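PDB 5JOZ: Non-reducing end alpha-L-arabinofuranosidase BoGH43B from Bacteroides ovatus, which cleaves terminal non-reducing alpha-L-arabinofuranoside residues from xyloglucan branches, converting the S units of this polysaccharide to X units. Local coordinates for residues A[43-51]-A[297-305]; A[132-140]-A[148-156]. One frame throughout, in Å; residues are numbered along the deposited sequence.

Contact 1 (A[43-51]-A[297-305])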
loop_
_atom_site.group_PDB
_atom_site.type_symbol
_atom_site.label_atom_id
_atom_site.label_comp_id
_atom_site.label_asym_id
_atom_site.label_seq_id
_atom_site.Cartn_x
_atom_site.Cartn_y
_atom_site.Cartn_z
ATOM N N HIS A 43 3.592 11.223 7.350
ATOM C CA HIS A 43 4.150 12.047 8.415
ATOM C C HIS A 43 3.095 12.226 9.508
ATOM O O HIS A 43 1.936 12.445 9.202
ATOM C CB HIS A 43 4.571 13.393 7.833
ATOM C CG HIS A 43 5.090 14.375 8.838
ATOM N ND1 HIS A 43 4.975 15.736 8.664
ATOM C CD2 HIS A 43 5.735 14.200 10.014
ATOM C CE1 HIS A 43 5.512 16.358 9.695
ATOM N NE2 HIS A 43 5.986 15.450 10.527
ATOM N N SER A 44 3.498 12.095 10.774
ATOM C CA SER A 44 2.622 12.397 11.914
ATOM C C SER A 44 3.397 13.081 13.047
ATOM O O SER A 44 4.621 12.982 13.113
ATOM C CB SER A 44 1.960 11.108 12.416
ATOM O OG SER A 44 1.017 11.333 13.461
ATOM N N LYS A 45 2.669 13.795 13.907
ATOM C CA LYS A 45 3.174 14.286 15.203
ATOM C C LYS A 45 2.540 13.608 16.433
ATOM O O LYS A 45 2.995 13.831 17.557
ATOM C CB LYS A 45 2.995 15.808 15.295
ATOM C CG LYS A 45 3.709 16.536 14.163
ATOM C CD LYS A 45 3.861 18.027 14.395
ATOM C CE LYS A 45 4.945 18.609 13.492
ATOM N NZ LYS A 45 6.297 18.488 14.097
ATOM N N ASP A 46 1.525 12.772 16.229
ATOM C CA ASP A 46 0.825 12.103 17.340
ATOM C C ASP A 46 0.620 10.585 17.174
ATOM O O ASP A 46 -0.113 9.979 17.963
ATOM C CB ASP A 46 -0.519 12.805 17.601
ATOM C CG ASP A 46 -1.461 12.808 16.376
ATOM O OD1 ASP A 46 -1.314 11.984 15.446
ATOM O OD2 ASP A 46 -2.374 13.658 16.356
ATOM N N LEU A 47 1.268 9.984 16.167
ATOM C CA LEU A 47 1.094 8.554 15.764
ATOM C C LEU A 47 -0.278 8.156 15.215
ATOM O O LEU A 47 -0.436 7.029 14.734
ATOM C CB LEU A 47 1.487 7.573 16.879
ATOM C CG LEU A 47 2.949 7.493 17.301
ATOM C CD1 LEU A 47 3.071 6.495 18.432
ATOM C CD2 LEU A 47 3.842 7.075 16.150
ATOM N N VAL A 48 -1.247 9.074 15.249
ATOM C CA VAL A 48 -2.639 8.769 14.959
ATOM C C VAL A 48 -3.086 9.401 13.645
ATOM O O VAL A 48 -3.701 8.732 12.822
ATOM C CB VAL A 48 -3.547 9.227 16.120
ATOM C CG1 VAL A 48 -5.027 9.132 15.748
ATOM C CG2 VAL A 48 -3.265 8.378 17.355
ATOM N N HIS A 49 -2.796 10.689 13.472
ATOM C CA HIS A 49 -3.180 11.429 12.289
ATOM C C HIS A 49 -1.991 11.521 11.332
ATOM O O HIS A 49 -0.942 12.080 11.656
ATOM C CB HIS A 49 -3.679 12.805 12.695
ATOM C CG HIS A 49 -4.880 12.756 13.588
ATOM N ND1 HIS A 49 -4.809 12.979 14.946
ATOM C CD2 HIS A 49 -6.177 12.478 13.319
ATOM C CE1 HIS A 49 -6.014 12.852 15.474
ATOM N NE2 HIS A 49 -6.862 12.545 14.507
ATOM N N TRP A 50 -2.178 10.958 10.149
ATOM C CA TRP A 50 -1.114 10.794 9.174
ATOM C C TRP A 50 -1.412 11.586 7.914
ATOM O O TRP A 50 -2.563 11.679 7.491
ATOM C CB TRP A 50 -0.928 9.305 8.871
ATOM C CG TRP A 50 -0.398 8.559 10.076
ATOM C CD1 TRP A 50 -1.130 7.973 11.061
ATOM C CD2 TRP A 50 0.974 8.365 10.426
ATOM N NE1 TRP A 50 -0.298 7.413 12.004
ATOM C CE2 TRP A 50 0.999 7.646 11.639
ATOM C CE3 TRP A 50 2.188 8.727 9.828
ATOM C CZ2 TRP A 50 2.190 7.277 12.264
ATOM C CZ3 TRP A 50 3.381 8.352 10.445
ATOM C CH2 TRP A 50 3.371 7.638 11.651
ATOM N N LYS A 51 -0.362 12.168 7.341
ATOM C CA LYS A 51 -0.437 12.928 6.105
ATOM C C LYS A 51 0.607 12.397 5.146
ATOM O O LYS A 51 1.772 12.214 5.532
ATOM C CB LYS A 51 -0.165 14.416 6.377
ATOM C CG LYS A 51 -0.188 15.309 5.138
ATOM C CD LYS A 51 -0.187 16.792 5.490
ATOM C CE LYS A 51 -1.134 17.600 4.606
ATOM N NZ LYS A 51 -0.536 17.928 3.288
ATOM N N PHE A 297 -5.096 7.572 23.954
ATOM C CA PHE A 297 -4.240 8.310 23.034
ATOM C C PHE A 297 -2.785 8.219 23.507
ATOM O O PHE A 297 -2.537 8.167 24.713
ATOM C CB PHE A 297 -4.698 9.778 22.994
ATOM C CG PHE A 297 -4.404 10.487 21.705
ATOM C CD1 PHE A 297 -5.222 10.294 20.590
ATOM C CD2 PHE A 297 -3.337 11.372 21.609
ATOM C CE1 PHE A 297 -4.963 10.945 19.402
ATOM C CE2 PHE A 297 -3.071 12.030 20.422
ATOM C CZ PHE A 297 -3.886 11.821 19.318
ATOM N N PRO A 298 -1.814 8.173 22.571
ATOM C CA PRO A 298 -0.401 8.285 22.963
ATOM C C PRO A 298 -0.105 9.525 23.804
ATOM O O PRO A 298 -0.856 10.490 23.745
ATOM C CB PRO A 298 0.315 8.384 21.618
ATOM C CG PRO A 298 -0.530 7.593 20.700
ATOM C CD PRO A 298 -1.944 7.882 21.133
ATOM N N ASN A 299 0.983 9.504 24.564
ATOM C CA ASN A 299 1.381 10.677 25.328
ATOM C C ASN A 299 2.099 11.691 24.429
ATOM O O ASN A 299 3.296 11.902 24.529
ATOM C CB ASN A 299 2.237 10.280 26.527
ATOM C CG ASN A 299 2.324 11.391 27.566
ATOM O OD1 ASN A 299 1.615 12.399 27.484
ATOM N ND2 ASN A 299 3.201 11.216 28.537
ATOM N N LEU A 300 1.320 12.321 23.556
ATOM C CA LEU A 300 1.794 13.244 22.537
ATOM C C LEU A 300 0.658 14.233 22.314
ATOM O O LEU A 300 -0.512 13.846 22.447
ATOM C CB LEU A 300 2.060 12.513 21.212
ATOM C CG LEU A 300 3.202 11.503 21.125
ATOM C CD1 LEU A 300 3.078 10.642 19.875
ATOM C CD2 LEU A 300 4.545 12.217 21.157
ATOM N N PRO A 301 0.977 15.495 21.961
ATOM C CA PRO A 301 -0.132 16.403 21.659
ATOM C C PRO A 301 -0.838 16.050 20.336
ATOM O O PRO A 301 -0.191 15.797 19.322
ATOM C CB PRO A 301 0.527 17.792 21.599
ATOM C CG PRO A 301 1.925 17.614 22.106
ATOM C CD PRO A 301 2.284 16.177 21.890
ATOM N N SER A 302 -2.165 16.014 20.385
ATOM C CA SER A 302 -2.990 15.792 19.215
ATOM C C SER A 302 -2.658 16.832 18.138
ATOM O O SER A 302 -2.526 18.016 18.448
ATOM C CB SER A 302 -4.468 15.874 19.612
ATOM O OG SER A 302 -5.315 15.708 18.499
ATOM N N HIS A 303 -2.504 16.374 16.894
ATOM C CA HIS A 303 -2.178 17.241 15.760
ATOM C C HIS A 303 -2.907 16.734 14.500
ATOM O O HIS A 303 -2.372 15.945 13.712
ATOM C CB HIS A 303 -0.654 17.302 15.567
ATOM C CG HIS A 303 -0.209 18.394 14.647
ATOM N ND1 HIS A 303 -0.266 18.285 13.274
ATOM C CD2 HIS A 303 0.280 19.630 14.906
ATOM C CE1 HIS A 303 0.174 19.405 12.728
ATOM N NE2 HIS A 303 0.506 20.239 13.696
ATOM N N VAL A 304 -4.160 17.161 14.346
ATOM C CA VAL A 304 -4.980 16.787 13.187
ATOM C C VAL A 304 -4.517 17.595 11.971
ATOM O O VAL A 304 -4.257 18.790 12.094
ATOM C CB VAL A 304 -6.504 16.979 13.453
ATOM C CG1 VAL A 304 -6.894 18.457 13.537
ATOM C CG2 VAL A 304 -7.340 16.287 12.378
ATOM N N TRP A 305 -4.395 16.937 10.814
ATOM C CA TRP A 305 -4.005 17.616 9.560
ATOM C C TRP A 305 -5.228 18.221 8.843
ATOM O O TRP A 305 -6.370 17.781 9.047
ATOM C CB TRP A 305 -3.266 16.656 8.623
ATOM C CG TRP A 305 -1.991 16.125 9.195
ATOM C CD1 TRP A 305 -1.762 14.860 9.649
ATOM C CD2 TRP A 305 -0.768 16.852 9.392
ATOM N NE1 TRP A 305 -0.472 14.749 10.114
ATOM C CE2 TRP A 305 0.159 15.956 9.972
ATOM C CE3 TRP A 305 -0.369 18.176 9.142
ATOM C CZ2 TRP A 305 1.467 16.336 10.296
ATOM C CZ3 TRP A 305 0.944 18.559 9.461
ATOM C CH2 TRP A 305 1.840 17.642 10.038
HETATM O O HOH W 1 -0.222 14.189 13.726
#
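Residues 297-305 run as an extended, irregular strip over the turn that links strands 40-44 and 51-55, with the CA atoms of Asp46 and Leu300 5.4 Å apart. Asp46 OD2 takes the backbone N-H of His303 at 2.8 Å on the anti side and, from the opposite face of the carboxylate, the ring N-H at ND1 of His49 on the syn side. OD1 accepts from the backbone N of Val48, an Asx turn, and of His49. With CG between the backbone N and carbonyl carbon (chi1 59°), the carboxylate faces back into its own turn. Replacing Asp46 with an alanine is likely to leave the N-H groups of His303, Val48 and His49 without their acceptor and the His49 ring free to turn. The fold is the five-bladed beta-propeller of family 43, and this turn joins the third strand of one blade, 40-44, to its outermost strand, 51-55. Lys51 CB sits over the face of the five-membered ring of Trp305, 3.6 Å from its centroid. Trp305 NE1 makes a weak hydrogen bond of 3.1 Å to His49 O. The six-membered ring meets the His43 ring obliquely, planes at 46°. Lys45 CD lies over the middle of the His303 ring, 4.0 Å from its centroid, while NZ continues to a salt bridge with Asp25. One water accepts from Lys45 N and donates to both His49 O and His303 O. Val48 CG2 touches Phe297 CE1 at 3.7 Å, and Leu300 CD1 packs on Leu47 CG at 4.1 Å.

Contact 2 (A[132-140]-A[148-156])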
loop_
_atom_site.group_PDB
_atom_site.type_symbol
_atom_site.label_atom_id
_atom_site.label_comp_id
_atom_site.label_asym_id
_atom_site.label_seq_id
_atom_site.Cartn_x
_atom_site.Cartn_y
_atom_site.Cartn_z
ATOM N N ILE A 132 23.100 1.150 15.441
ATOM C CA ILE A 132 23.491 0.923 16.838
ATOM C C ILE A 132 25.017 0.956 16.957
ATOM O O ILE A 132 25.693 0.303 16.177
ATOM C CB ILE A 132 23.032 -0.473 17.354
ATOM C CG1 ILE A 132 21.512 -0.676 17.223
ATOM C CG2 ILE A 132 23.449 -0.671 18.811
ATOM C CD1 ILE A 132 21.076 -2.135 17.219
ATOM N N ASP A 133 25.543 1.666 17.956
ATOM C CA ASP A 133 26.988 1.668 18.283
ATOM C C ASP A 133 27.830 2.141 17.083
ATOM O O ASP A 133 28.895 1.590 16.805
ATOM C CB ASP A 133 27.464 0.268 18.789
ATOM C CG ASP A 133 27.017 -0.050 20.239
ATOM O OD1 ASP A 133 27.091 0.848 21.112
ATOM O OD2 ASP A 133 26.627 -1.217 20.516
ATOM N N GLY A 134 27.333 3.153 16.370
ATOM C CA GLY A 134 27.965 3.634 15.132
ATOM C C GLY A 134 28.075 2.646 13.970
ATOM O O GLY A 134 28.915 2.823 13.088
ATOM N N LYS A 135 27.228 1.617 13.961
ATOM C CA LYS A 135 27.203 0.603 12.902
ATOM C C LYS A 135 25.810 0.522 12.309
ATOM O O LYS A 135 24.810 0.748 13.001
ATOM C CB LYS A 135 27.554 -0.776 13.448
ATOM C CG LYS A 135 28.906 -0.862 14.127
ATOM C CD LYS A 135 29.225 -2.293 14.525
ATOM C CE LYS A 135 30.608 -2.405 15.144
ATOM N NZ LYS A 135 31.134 -3.783 14.973
ATOM N N MET A 136 25.757 0.171 11.029
ATOM C CA MET A 136 24.507 -0.020 10.309
ATOM C C MET A 136 24.287 -1.519 10.121
ATOM O O MET A 136 24.872 -2.128 9.214
ATOM C CB MET A 136 24.573 0.703 8.966
ATOM C CG MET A 136 23.370 0.522 8.060
ATOM S SD MET A 136 23.604 1.525 6.583
ATOM C CE MET A 136 22.468 0.767 5.428
ATOM N N TYR A 137 23.442 -2.099 10.983
ATOM C CA TYR A 137 23.117 -3.529 10.932
ATOM C C TYR A 137 22.098 -3.828 9.835
ATOM O O TYR A 137 21.196 -3.037 9.598
ATOM C CB TYR A 137 22.587 -4.034 12.283
ATOM C CG TYR A 137 23.658 -4.184 13.322
ATOM C CD1 TYR A 137 24.342 -5.386 13.466
ATOM C CD2 TYR A 137 23.990 -3.129 14.171
ATOM C CE1 TYR A 137 25.343 -5.526 14.414
ATOM C CE2 TYR A 137 24.983 -3.268 15.133
ATOM C CZ TYR A 137 25.657 -4.467 15.239
ATOM O OH TYR A 137 26.636 -4.623 16.179
ATOM N N PHE A 138 22.265 -4.977 9.185
ATOM C CA PHE A 138 21.354 -5.479 8.151
ATOM C C PHE A 138 20.885 -6.815 8.681
ATOM O O PHE A 138 21.707 -7.685 8.936
ATOM C CB PHE A 138 22.081 -5.652 6.804
ATOM C CG PHE A 138 21.249 -6.303 5.708
ATOM C CD1 PHE A 138 21.081 -7.695 5.653
ATOM C CD2 PHE A 138 20.677 -5.529 4.695
ATOM C CE1 PHE A 138 20.335 -8.293 4.642
ATOM C CE2 PHE A 138 19.924 -6.123 3.675
ATOM C CZ PHE A 138 19.752 -7.508 3.647
ATOM N N LEU A 139 19.572 -6.958 8.857
ATOM C CA LEU A 139 18.962 -8.192 9.285
ATOM C C LEU A 139 17.957 -8.602 8.203
ATOM O O LEU A 139 17.180 -7.769 7.727
ATOM C CB LEU A 139 18.304 -7.972 10.644
ATOM C CG LEU A 139 17.528 -9.120 11.297
ATOM C CD1 LEU A 139 18.437 -10.275 11.677
ATOM C CD2 LEU A 139 16.784 -8.613 12.521
ATOM N N SER A 140 17.998 -9.864 7.790
ATOM C CA SER A 140 17.002 -10.407 6.888
ATOM C C SER A 140 16.783 -11.885 7.164
ATOM O O SER A 140 17.669 -12.532 7.724
ATOM C CB SER A 140 17.449 -10.235 5.444
ATOM O OG SER A 140 18.416 -11.215 5.095
ATOM N N LEU A 148 19.551 -13.643 9.257
ATOM C CA LEU A 148 20.954 -13.338 8.947
ATOM C C LEU A 148 21.270 -11.923 9.353
ATOM O O LEU A 148 20.553 -11.003 8.978
ATOM C CB LEU A 148 21.213 -13.479 7.451
ATOM C CG LEU A 148 20.840 -14.819 6.829
ATOM C CD1 LEU A 148 21.074 -14.773 5.326
ATOM C CD2 LEU A 148 21.599 -15.969 7.472
ATOM N N LEU A 149 22.337 -11.744 10.117
ATOM C CA LEU A 149 22.794 -10.422 10.520
ATOM C C LEU A 149 24.133 -10.114 9.844
ATOM O O LEU A 149 24.950 -11.012 9.641
ATOM C CB LEU A 149 22.952 -10.355 12.036
ATOM C CG LEU A 149 23.126 -8.956 12.634
ATOM C CD1 LEU A 149 21.870 -8.094 12.475
ATOM C CD2 LEU A 149 23.502 -9.085 14.104
ATOM N N GLY A 150 24.337 -8.841 9.514
ATOM C CA GLY A 150 25.577 -8.333 8.917
ATOM C C GLY A 150 25.732 -6.848 9.233
ATOM O O GLY A 150 24.837 -6.235 9.827
ATOM N N VAL A 151 26.874 -6.276 8.861
ATOM C CA VAL A 151 27.142 -4.850 9.063
ATOM C C VAL A 151 27.488 -4.271 7.709
ATOM O O VAL A 151 28.081 -4.944 6.870
ATOM C CB VAL A 151 28.265 -4.599 10.094
ATOM C CG1 VAL A 151 28.426 -3.106 10.388
ATOM C CG2 VAL A 151 27.955 -5.351 11.383
ATOM N N MET A 152 27.102 -3.019 7.513
ATOM C CA MET A 152 27.033 -2.409 6.204
ATOM C C MET A 152 27.614 -1.000 6.290
ATOM O O MET A 152 27.436 -0.308 7.297
ATOM C CB MET A 152 25.558 -2.383 5.776
ATOM C CG MET A 152 25.281 -2.266 4.287
ATOM S SD MET A 152 23.509 -2.383 3.939
ATOM C CE MET A 152 23.386 -4.041 3.276
ATOM N N ASP A 153 28.339 -0.603 5.250
ATOM C CA ASP A 153 28.859 0.758 5.119
ATOM C C ASP A 153 27.730 1.639 4.580
ATOM O O ASP A 153 27.223 1.370 3.485
ATOM C CB ASP A 153 30.060 0.779 4.161
ATOM C CG ASP A 153 30.527 2.189 3.812
ATOM O OD1 ASP A 153 30.899 2.969 4.713
ATOM O OD2 ASP A 153 30.534 2.507 2.614
ATOM N N PRO A 154 27.328 2.686 5.336
ATOM C CA PRO A 154 26.253 3.589 4.877
ATOM C C PRO A 154 26.450 4.207 3.487
ATOM O O PRO A 154 25.483 4.360 2.748
ATOM C CB PRO A 154 26.246 4.699 5.939
ATOM C CG PRO A 154 26.809 4.069 7.163
ATOM C CD PRO A 154 27.797 3.042 6.694
ATOM N N GLU A 155 27.694 4.541 3.148
ATOM C CA GLU A 155 28.012 5.275 1.918
ATOM C C GLU A 155 27.854 4.400 0.669
ATOM O O GLU A 155 27.272 4.832 -0.323
ATOM C CB GLU A 155 29.451 5.820 1.974
ATOM C CG GLU A 155 29.782 6.729 3.167
ATOM C CD GLU A 155 29.537 8.216 2.928
ATOM O OE1 GLU A 155 29.322 8.627 1.764
ATOM O OE2 GLU A 155 29.577 8.984 3.923
ATOM N N THR A 156 28.363 3.170 0.737
ATOM C CA THR A 156 28.490 2.300 -0.434
ATOM C C THR A 156 27.493 1.135 -0.503
ATOM O O THR A 156 27.312 0.549 -1.577
ATOM C CB THR A 156 29.929 1.730 -0.527
ATOM O OG1 THR A 156 30.219 0.926 0.627
ATOM C CG2 THR A 156 30.967 2.869 -0.647
#
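Lys135 opens the contact by laying its CB against Val151 CG1 at 3.9 Å. Its amino group goes on to a salt bridge with Glu161 on strand 159-168. Residues Ile132 to Lys135 form a type I' turn that leads into strand 135-141. Met136 follows, and its backbone O receives a weak bond from Met152 N. Its side chain is fully extended, with CG anti to the backbone N (chi1 176°). This carries Met136 CE to Met152 SD, 3.6 Å away, and sets SD of Met136 beside Pro154. Tyr137 projects from the other face of the sheet. The CD1-CE1 side of its ring rests against both methyls of Leu149, and Tyr137 CE1 also meets Val151 CG2 at 4.0 Å. Strands 135-141 and 146-152 are the two middle strands of a four-stranded antiparallel blade of the family 43 beta-propeller, joined as a beta hairpin. Phe138 and Gly150 form a hydrogen-bonded pair. Phe138 N bonds to Gly150 O and Gly150 N returns to Phe138 O, both at 2.9 Å. Gly150 puts no side chain beside Phe138. Met152 reaches that ring instead: its chain bends at chi3 (-105°) and brings the methyl CE to 3.4 Å from Phe138 CD2. Met152 SD lies obliquely off the Phe138 ring, 5.5 Å from its centroid, a Met-aromatic contact. Phe159 meets the same ring edge-to-face. Leu139 packs its CB on Leu149 CD1 at 4.0 Å and also touches Pro178 and Phe180 of strand 176-183. Ser140 closes the ladder with Leu148 as a second hydrogen-bonded pair, in which Leu148 N reaches Ser140 O at 2.7 Å.

Overall arrangement
Contacts 1 and 2 belong to different blades of the same propeller. Their centres lie 30 Å apart and their nearest atoms about 19 Å, so they do not touch. The two segments of contact 1 are 246 residues apart at their closest ends, and contact 2 falls between them in the chain. The first joins a blade turn to the strip that leads from the propeller toward the C-terminal domain. The second is local pairing within one blade. Only contact 2 comes near the catalytic residues: the Ser140 side chain is about 6 Å from that of Asp126, the inferred pKa modulator, and about 10 Å from that of Glu176, the inferred proton donor. Contact 1 lies away from the annotated sites.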